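Long-range contact in putative D-glycero-D-manno-heptose 7-phosphate kinase (Campylobacter jejuni subsp. jejuni, PDB 4N3O), which phosphorylates D-glycero-alpha-D-manno-heptose 7-phosphate at C-1 with ATP, an early step toward the GDP-heptose used in capsule polysaccharide synthesis: residues A195-I209 and L320-F332. Residues are numbered along the deposited sequence; the frame is centred on the assembly and turned at random.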
loop_
_atom_site.group_PDB
_atom_site.type_symbol
_atom_site.label_atom_id
_atom_site.label_comp_id
_atom_site.label_asym_id
_atom_site.label_seq_id
_atom_site.Cartn_x
_atom_site.Cartn_y
_atom_site.Cartn_z
ATOM N N ALA A 195 13.454 2.669 -0.581
ATOM C CA ALA A 195 12.254 1.924 -0.230
ATOM C C ALA A 195 11.574 1.369 -1.458
ATOM O O ALA A 195 11.159 0.212 -1.474
ATOM C CB ALA A 195 11.281 2.827 0.511
ATOM N N SER A 196 11.463 2.209 -2.495
ATOM C CA SER A 196 10.831 1.801 -3.737
ATOM C C SER A 196 11.570 0.665 -4.379
ATOM O O SER A 196 10.949 -0.243 -4.943
ATOM C CB SER A 196 10.769 2.968 -4.718
ATOM O OG SER A 196 9.964 4.004 -4.198
ATOM N N GLU A 197 12.899 0.707 -4.290
ATOM C CA GLU A 197 13.738 -0.324 -4.896
ATOM C C GLU A 197 13.581 -1.604 -4.092
ATOM O O GLU A 197 13.473 -2.693 -4.661
ATOM C CB GLU A 197 15.203 0.111 -4.952
ATOM C CG GLU A 197 16.118 -0.934 -5.565
ATOM C CD GLU A 197 15.827 -1.190 -7.037
ATOM O OE1 GLU A 197 15.186 -0.336 -7.689
ATOM O OE2 GLU A 197 16.259 -2.233 -7.558
ATOM N N LEU A 198 13.573 -1.484 -2.764
ATOM C CA LEU A 198 13.341 -2.673 -1.928
ATOM C C LEU A 198 11.992 -3.322 -2.256
ATOM O O LEU A 198 11.917 -4.550 -2.376
ATOM C CB LEU A 198 13.412 -2.344 -0.454
ATOM C CG LEU A 198 14.780 -2.427 0.181
ATOM C CD1 LEU A 198 14.691 -1.865 1.592
ATOM C CD2 LEU A 198 15.251 -3.888 0.201
ATOM N N GLU A 199 10.944 -2.503 -2.397
ATOM C CA GLU A 199 9.599 -3.007 -2.774
ATOM C C GLU A 199 9.646 -3.707 -4.127
ATOM O O GLU A 199 9.014 -4.741 -4.313
ATOM C CB GLU A 199 8.577 -1.877 -2.839
ATOM C CG GLU A 199 8.300 -1.245 -1.491
ATOM C CD GLU A 199 7.741 0.186 -1.551
ATOM O OE1 GLU A 199 7.319 0.668 -2.630
ATOM O OE2 GLU A 199 7.718 0.842 -0.482
ATOM N N ALA A 200 10.397 -3.144 -5.076
ATOM C CA ALA A 200 10.490 -3.741 -6.428
ATOM C C ALA A 200 11.159 -5.114 -6.393
ATOM O O ALA A 200 10.857 -5.975 -7.226
ATOM C CB ALA A 200 11.241 -2.815 -7.369
ATOM N N ARG A 201 12.040 -5.312 -5.407
ATOM C CA ARG A 201 12.783 -6.559 -5.229
ATOM C C ARG A 201 12.115 -7.541 -4.292
ATOM O O ARG A 201 12.699 -8.559 -3.990
ATOM C CB ARG A 201 14.102 -6.282 -4.508
ATOM C CG ARG A 201 15.012 -5.206 -5.040
ATOM C CD ARG A 201 16.036 -5.717 -5.987
ATOM N NE ARG A 201 17.100 -4.739 -6.125
ATOM C CZ ARG A 201 18.149 -4.902 -6.916
ATOM N NH1 ARG A 201 19.072 -3.952 -6.993
ATOM N NH2 ARG A 201 18.265 -6.007 -7.648
ATOM N N THR A 202 10.932 -7.269 -3.783
ATOM C CA THR A 202 10.422 -8.186 -2.792
ATOM C C THR A 202 8.995 -8.671 -2.982
ATOM O O THR A 202 8.152 -7.982 -3.526
ATOM C CB THR A 202 10.585 -7.585 -1.353
ATOM O OG1 THR A 202 9.918 -6.336 -1.243
ATOM C CG2 THR A 202 12.044 -7.349 -1.013
ATOM N N VAL A 203 8.763 -9.896 -2.528
ATOM C CA VAL A 203 7.465 -10.534 -2.570
ATOM C C VAL A 203 7.151 -11.107 -1.189
ATOM O O VAL A 203 7.974 -11.776 -0.587
ATOM C CB VAL A 203 7.446 -11.692 -3.573
ATOM C CG1 VAL A 203 6.128 -12.459 -3.465
ATOM C CG2 VAL A 203 7.667 -11.176 -4.979
ATOM N N LEU A 204 5.960 -10.829 -0.699
ATOM C CA LEU A 204 5.508 -11.302 0.610
ATOM C C LEU A 204 4.415 -12.340 0.353
ATOM O O LEU A 204 3.418 -12.035 -0.293
ATOM C CB LEU A 204 4.935 -10.124 1.398
ATOM C CG LEU A 204 4.377 -10.446 2.784
ATOM C CD1 LEU A 204 5.447 -11.090 3.646
ATOM C CD2 LEU A 204 3.826 -9.197 3.465
ATOM N N TYR A 205 4.602 -13.556 0.852
ATOM C CA TYR A 205 3.656 -14.643 0.626
ATOM C C TYR A 205 3.208 -15.324 1.907
ATOM O O TYR A 205 4.028 -15.814 2.661
ATOM C CB TYR A 205 4.334 -15.679 -0.266
ATOM C CG TYR A 205 3.541 -16.944 -0.535
ATOM C CD1 TYR A 205 2.435 -16.929 -1.381
ATOM C CD2 TYR A 205 3.931 -18.172 0.016
ATOM C CE1 TYR A 205 1.720 -18.080 -1.648
ATOM C CE2 TYR A 205 3.223 -19.333 -0.246
ATOM C CZ TYR A 205 2.119 -19.280 -1.078
ATOM O OH TYR A 205 1.397 -20.417 -1.345
ATOM N N PHE A 206 1.899 -15.340 2.141
ATOM C CA PHE A 206 1.322 -16.052 3.268
ATOM C C PHE A 206 1.041 -17.452 2.774
ATOM O O PHE A 206 0.363 -17.638 1.772
ATOM C CB PHE A 206 0.064 -15.379 3.791
ATOM C CG PHE A 206 0.343 -14.158 4.621
ATOM C CD1 PHE A 206 0.547 -14.271 5.989
ATOM C CD2 PHE A 206 0.411 -12.900 4.041
ATOM C CE1 PHE A 206 0.811 -13.149 6.764
ATOM C CE2 PHE A 206 0.664 -11.780 4.807
ATOM C CZ PHE A 206 0.867 -11.905 6.168
ATOM N N THR A 207 1.544 -18.427 3.513
ATOM C CA THR A 207 1.507 -19.829 3.109
ATOM C C THR A 207 0.224 -20.635 3.257
ATOM O O THR A 207 -0.093 -21.438 2.369
ATOM C CB THR A 207 2.552 -20.603 3.916
ATOM O OG1 THR A 207 2.190 -20.563 5.299
ATOM C CG2 THR A 207 3.941 -19.990 3.731
ATOM N N ASN A 208 -0.491 -20.438 4.367
ATOM C CA ASN A 208 -1.696 -21.210 4.691
ATOM C C ASN A 208 -1.339 -22.686 4.794
ATOM O O ASN A 208 -2.076 -23.554 4.343
ATOM C CB ASN A 208 -2.838 -20.976 3.687
ATOM C CG ASN A 208 -3.364 -19.546 3.720
ATOM O OD1 ASN A 208 -2.968 -18.739 4.572
ATOM N ND2 ASN A 208 -4.260 -19.224 2.790
ATOM N N ILE A 209 -0.181 -22.947 5.387
ATOM C CA ILE A 209 0.317 -24.300 5.587
ATOM C C ILE A 209 -0.016 -24.785 6.996
ATOM O O ILE A 209 -0.240 -23.989 7.911
ATOM C CB ILE A 209 1.858 -24.359 5.396
ATOM C CG1 ILE A 209 2.215 -24.222 3.917
ATOM C CG2 ILE A 209 2.438 -25.679 5.901
ATOM C CD1 ILE A 209 3.707 -24.182 3.653
ATOM N N LEU A 320 3.393 -18.414 -7.497
ATOM C CA LEU A 320 2.864 -18.466 -6.132
ATOM C C LEU A 320 1.324 -18.407 -6.049
ATOM O O LEU A 320 0.733 -19.115 -5.229
ATOM C CB LEU A 320 3.496 -17.379 -5.249
ATOM C CG LEU A 320 4.993 -17.530 -4.917
ATOM C CD1 LEU A 320 5.448 -16.343 -4.110
ATOM C CD2 LEU A 320 5.299 -18.806 -4.138
ATOM N N ARG A 321 0.669 -17.608 -6.896
ATOM C CA ARG A 321 -0.803 -17.528 -6.852
ATOM C C ARG A 321 -1.507 -18.871 -7.134
ATOM O O ARG A 321 -2.710 -19.000 -6.882
ATOM C CB ARG A 321 -1.372 -16.484 -7.825
ATOM C CG ARG A 321 -0.970 -15.028 -7.603
ATOM C CD ARG A 321 -1.950 -14.099 -8.332
ATOM N NE ARG A 321 -1.430 -12.755 -8.616
ATOM C CZ ARG A 321 -1.292 -11.769 -7.727
ATOM N NH1 ARG A 321 -1.588 -11.954 -6.443
ATOM N NH2 ARG A 321 -0.811 -10.593 -8.124
ATOM N N LYS A 322 -0.777 -19.852 -7.671
ATOM C CA LYS A 322 -1.355 -21.170 -7.983
ATOM C C LYS A 322 -1.265 -22.105 -6.797
ATOM O O LYS A 322 -1.769 -23.226 -6.841
ATOM C CB LYS A 322 -0.644 -21.810 -9.171
ATOM C CG LYS A 322 -0.811 -21.022 -10.443
ATOM C CD LYS A 322 0.003 -21.578 -11.587
ATOM C CE LYS A 322 -0.146 -20.667 -12.798
ATOM N NZ LYS A 322 0.900 -20.913 -13.819
ATOM N N GLU A 323 -0.619 -21.645 -5.739
ATOM C CA GLU A 323 -0.462 -22.446 -4.550
ATOM C C GLU A 323 -1.548 -22.084 -3.550
ATOM O O GLU A 323 -2.324 -21.148 -3.773
ATOM C CB GLU A 323 0.939 -22.253 -3.990
ATOM C CG GLU A 323 2.035 -22.667 -4.977
ATOM C CD GLU A 323 2.017 -24.164 -5.301
ATOM O OE1 GLU A 323 2.602 -24.572 -6.332
ATOM O OE2 GLU A 323 1.411 -24.941 -4.528
ATOM N N GLN A 324 -1.608 -22.826 -2.453
ATOM C CA GLN A 324 -2.661 -22.636 -1.455
ATOM C C GLN A 324 -2.593 -21.306 -0.699
ATOM O O GLN A 324 -3.571 -20.900 -0.083
ATOM C CB GLN A 324 -2.674 -23.802 -0.449
ATOM C CG GLN A 324 -1.481 -23.850 0.506
ATOM C CD GLN A 324 -1.581 -24.982 1.521
ATOM O OE1 GLN A 324 -2.678 -25.418 1.880
ATOM N NE2 GLN A 324 -0.432 -25.448 2.004
ATOM N N GLY A 325 -1.448 -20.638 -0.726
ATOM C CA GLY A 325 -1.321 -19.359 -0.026
ATOM C C GLY A 325 -1.751 -18.169 -0.871
ATOM O O GLY A 325 -2.557 -18.294 -1.782
ATOM N N TYR A 326 -1.247 -16.996 -0.530
ATOM C CA TYR A 326 -1.513 -15.820 -1.333
ATOM C C TYR A 326 -0.404 -14.806 -1.153
ATOM O O TYR A 326 0.218 -14.715 -0.094
ATOM C CB TYR A 326 -2.878 -15.196 -1.031
ATOM C CG TYR A 326 -3.018 -14.576 0.325
ATOM C CD1 TYR A 326 -2.694 -13.235 0.532
ATOM C CD2 TYR A 326 -3.513 -15.314 1.402
ATOM C CE1 TYR A 326 -2.833 -12.644 1.779
ATOM C CE2 TYR A 326 -3.664 -14.736 2.657
ATOM C CZ TYR A 326 -3.313 -13.404 2.846
ATOM O OH TYR A 326 -3.453 -12.829 4.099
ATOM N N VAL A 327 -0.146 -14.078 -2.226
ATOM C CA VAL A 327 0.844 -13.027 -2.245
ATOM C C VAL A 327 0.185 -11.754 -1.736
ATOM O O VAL A 327 -0.943 -11.441 -2.110
ATOM C CB VAL A 327 1.385 -12.832 -3.683
ATOM C CG1 VAL A 327 2.238 -11.583 -3.789
ATOM C CG2 VAL A 327 2.165 -14.077 -4.117
ATOM N N GLN A 328 0.883 -11.028 -0.870
ATOM C CA GLN A 328 0.368 -9.799 -0.316
ATOM C C GLN A 328 1.222 -8.622 -0.752
ATOM O O GLN A 328 2.360 -8.500 -0.327
ATOM C CB GLN A 328 0.346 -9.888 1.210
ATOM C CG GLN A 328 -0.132 -8.629 1.911
ATOM C CD GLN A 328 -1.594 -8.321 1.619
ATOM O OE1 GLN A 328 -2.484 -9.077 1.994
ATOM N NE2 GLN A 328 -1.842 -7.206 0.965
ATOM N N ASP A 329 0.680 -7.774 -1.624
ATOM C CA ASP A 329 1.373 -6.569 -2.052
ATOM C C ASP A 329 1.429 -5.630 -0.850
ATOM O O ASP A 329 0.561 -5.663 0.022
ATOM C CB ASP A 329 0.616 -5.826 -3.181
ATOM C CG ASP A 329 0.638 -6.562 -4.535
ATOM O OD1 ASP A 329 1.333 -7.601 -4.688
ATOM O OD2 ASP A 329 -0.050 -6.069 -5.471
ATOM N N PHE A 330 2.442 -4.776 -0.828
ATOM C CA PHE A 330 2.608 -3.821 0.231
ATOM C C PHE A 330 3.634 -2.780 -0.162
ATOM O O PHE A 330 4.388 -2.987 -1.083
ATOM C CB PHE A 330 3.121 -4.534 1.494
ATOM C CG PHE A 330 4.537 -4.978 1.390
ATOM C CD1 PHE A 330 4.854 -6.177 0.804
ATOM C CD2 PHE A 330 5.570 -4.174 1.883
ATOM C CE1 PHE A 330 6.176 -6.595 0.709
ATOM C CE2 PHE A 330 6.897 -4.572 1.776
ATOM C CZ PHE A 330 7.199 -5.790 1.189
ATOM N N SER A 331 3.673 -1.684 0.586
ATOM C CA SER A 331 4.689 -0.647 0.433
ATOM C C SER A 331 5.291 -0.463 1.818
ATOM O O SER A 331 4.673 -0.838 2.814
ATOM C CB SER A 331 4.050 0.696 0.109
ATOM O OG SER A 331 3.044 0.567 -0.846
ATOM N N PHE A 332 6.473 0.130 1.892
ATOM C CA PHE A 332 7.025 0.518 3.182
ATOM C C PHE A 332 6.410 1.874 3.475
ATOM O O PHE A 332 6.305 2.684 2.579
ATOM C CB PHE A 332 8.542 0.622 3.138
ATOM C CG PHE A 332 9.204 -0.688 2.907
ATOM C CD1 PHE A 332 9.148 -1.688 3.883
ATOM C CD2 PHE A 332 9.884 -0.947 1.737
ATOM C CE1 PHE A 332 9.746 -2.917 3.687
ATOM C CE2 PHE A 332 10.495 -2.177 1.542
ATOM C CZ PHE A 332 10.417 -3.168 2.520
HETATM O O HOH W 1 4.482 -8.882 -2.043
#
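The Y205 ring lies along the backbone of G325 and Y326, with L320 over one face. L320 CD2 sits 4.2 Å from the centroid of the Y205 ring, almost on its normal, a CH-pi contact. CG of Y205 is anti to the backbone N (chi1 176°), and the ring runs out toward the turn 320-323. Just past the turn, Y205 OH accepts a bent hydrogen bond from G325 N at 2.9 Å. G325 has no side chain, and its CA lies 3.6 Å from Y205 CZ and close to F206 O.

The backbones form an antiparallel ladder. F206 and Y326 exchange two hydrogen bonds, and Q328 N gives a nearly straight one to L204 O at 2.8 Å. A water stands in for the second bond of this pair, accepting from L204 N and donating to Q328 O. On the other face of the sheet F206 and Y326 point the same way. Their rings are tilted by 24° and slid apart, so F206 CB, not the F206 ring, rests over the Y326 ring at 4.2 Å from its centroid. F206 also touches S114, probably part of the ATP site.

Past the ladder, F330 crosses L204 at about a right angle, with CE1 of F330 3.8 Å from L204 CB. E199 and F332 slide past each other. The E199 carboxylate takes the F332 N-H on OE2 at 2.8 Å, from above its plane. F332 CE2 meets L198 CB at 3.5 Å, and F172 packs edge-to-face with F332.

Within this chain, strand 326-327 is an outer strand of the four-stranded antiparallel sheet in the C-terminal part of this GHMP kinase. Backbone bonds fix its register. The Y205 ring with L320 and V327 packs one face, F206 and Y326 the other, and the carboxylate ties the departing chain to helix 192-200.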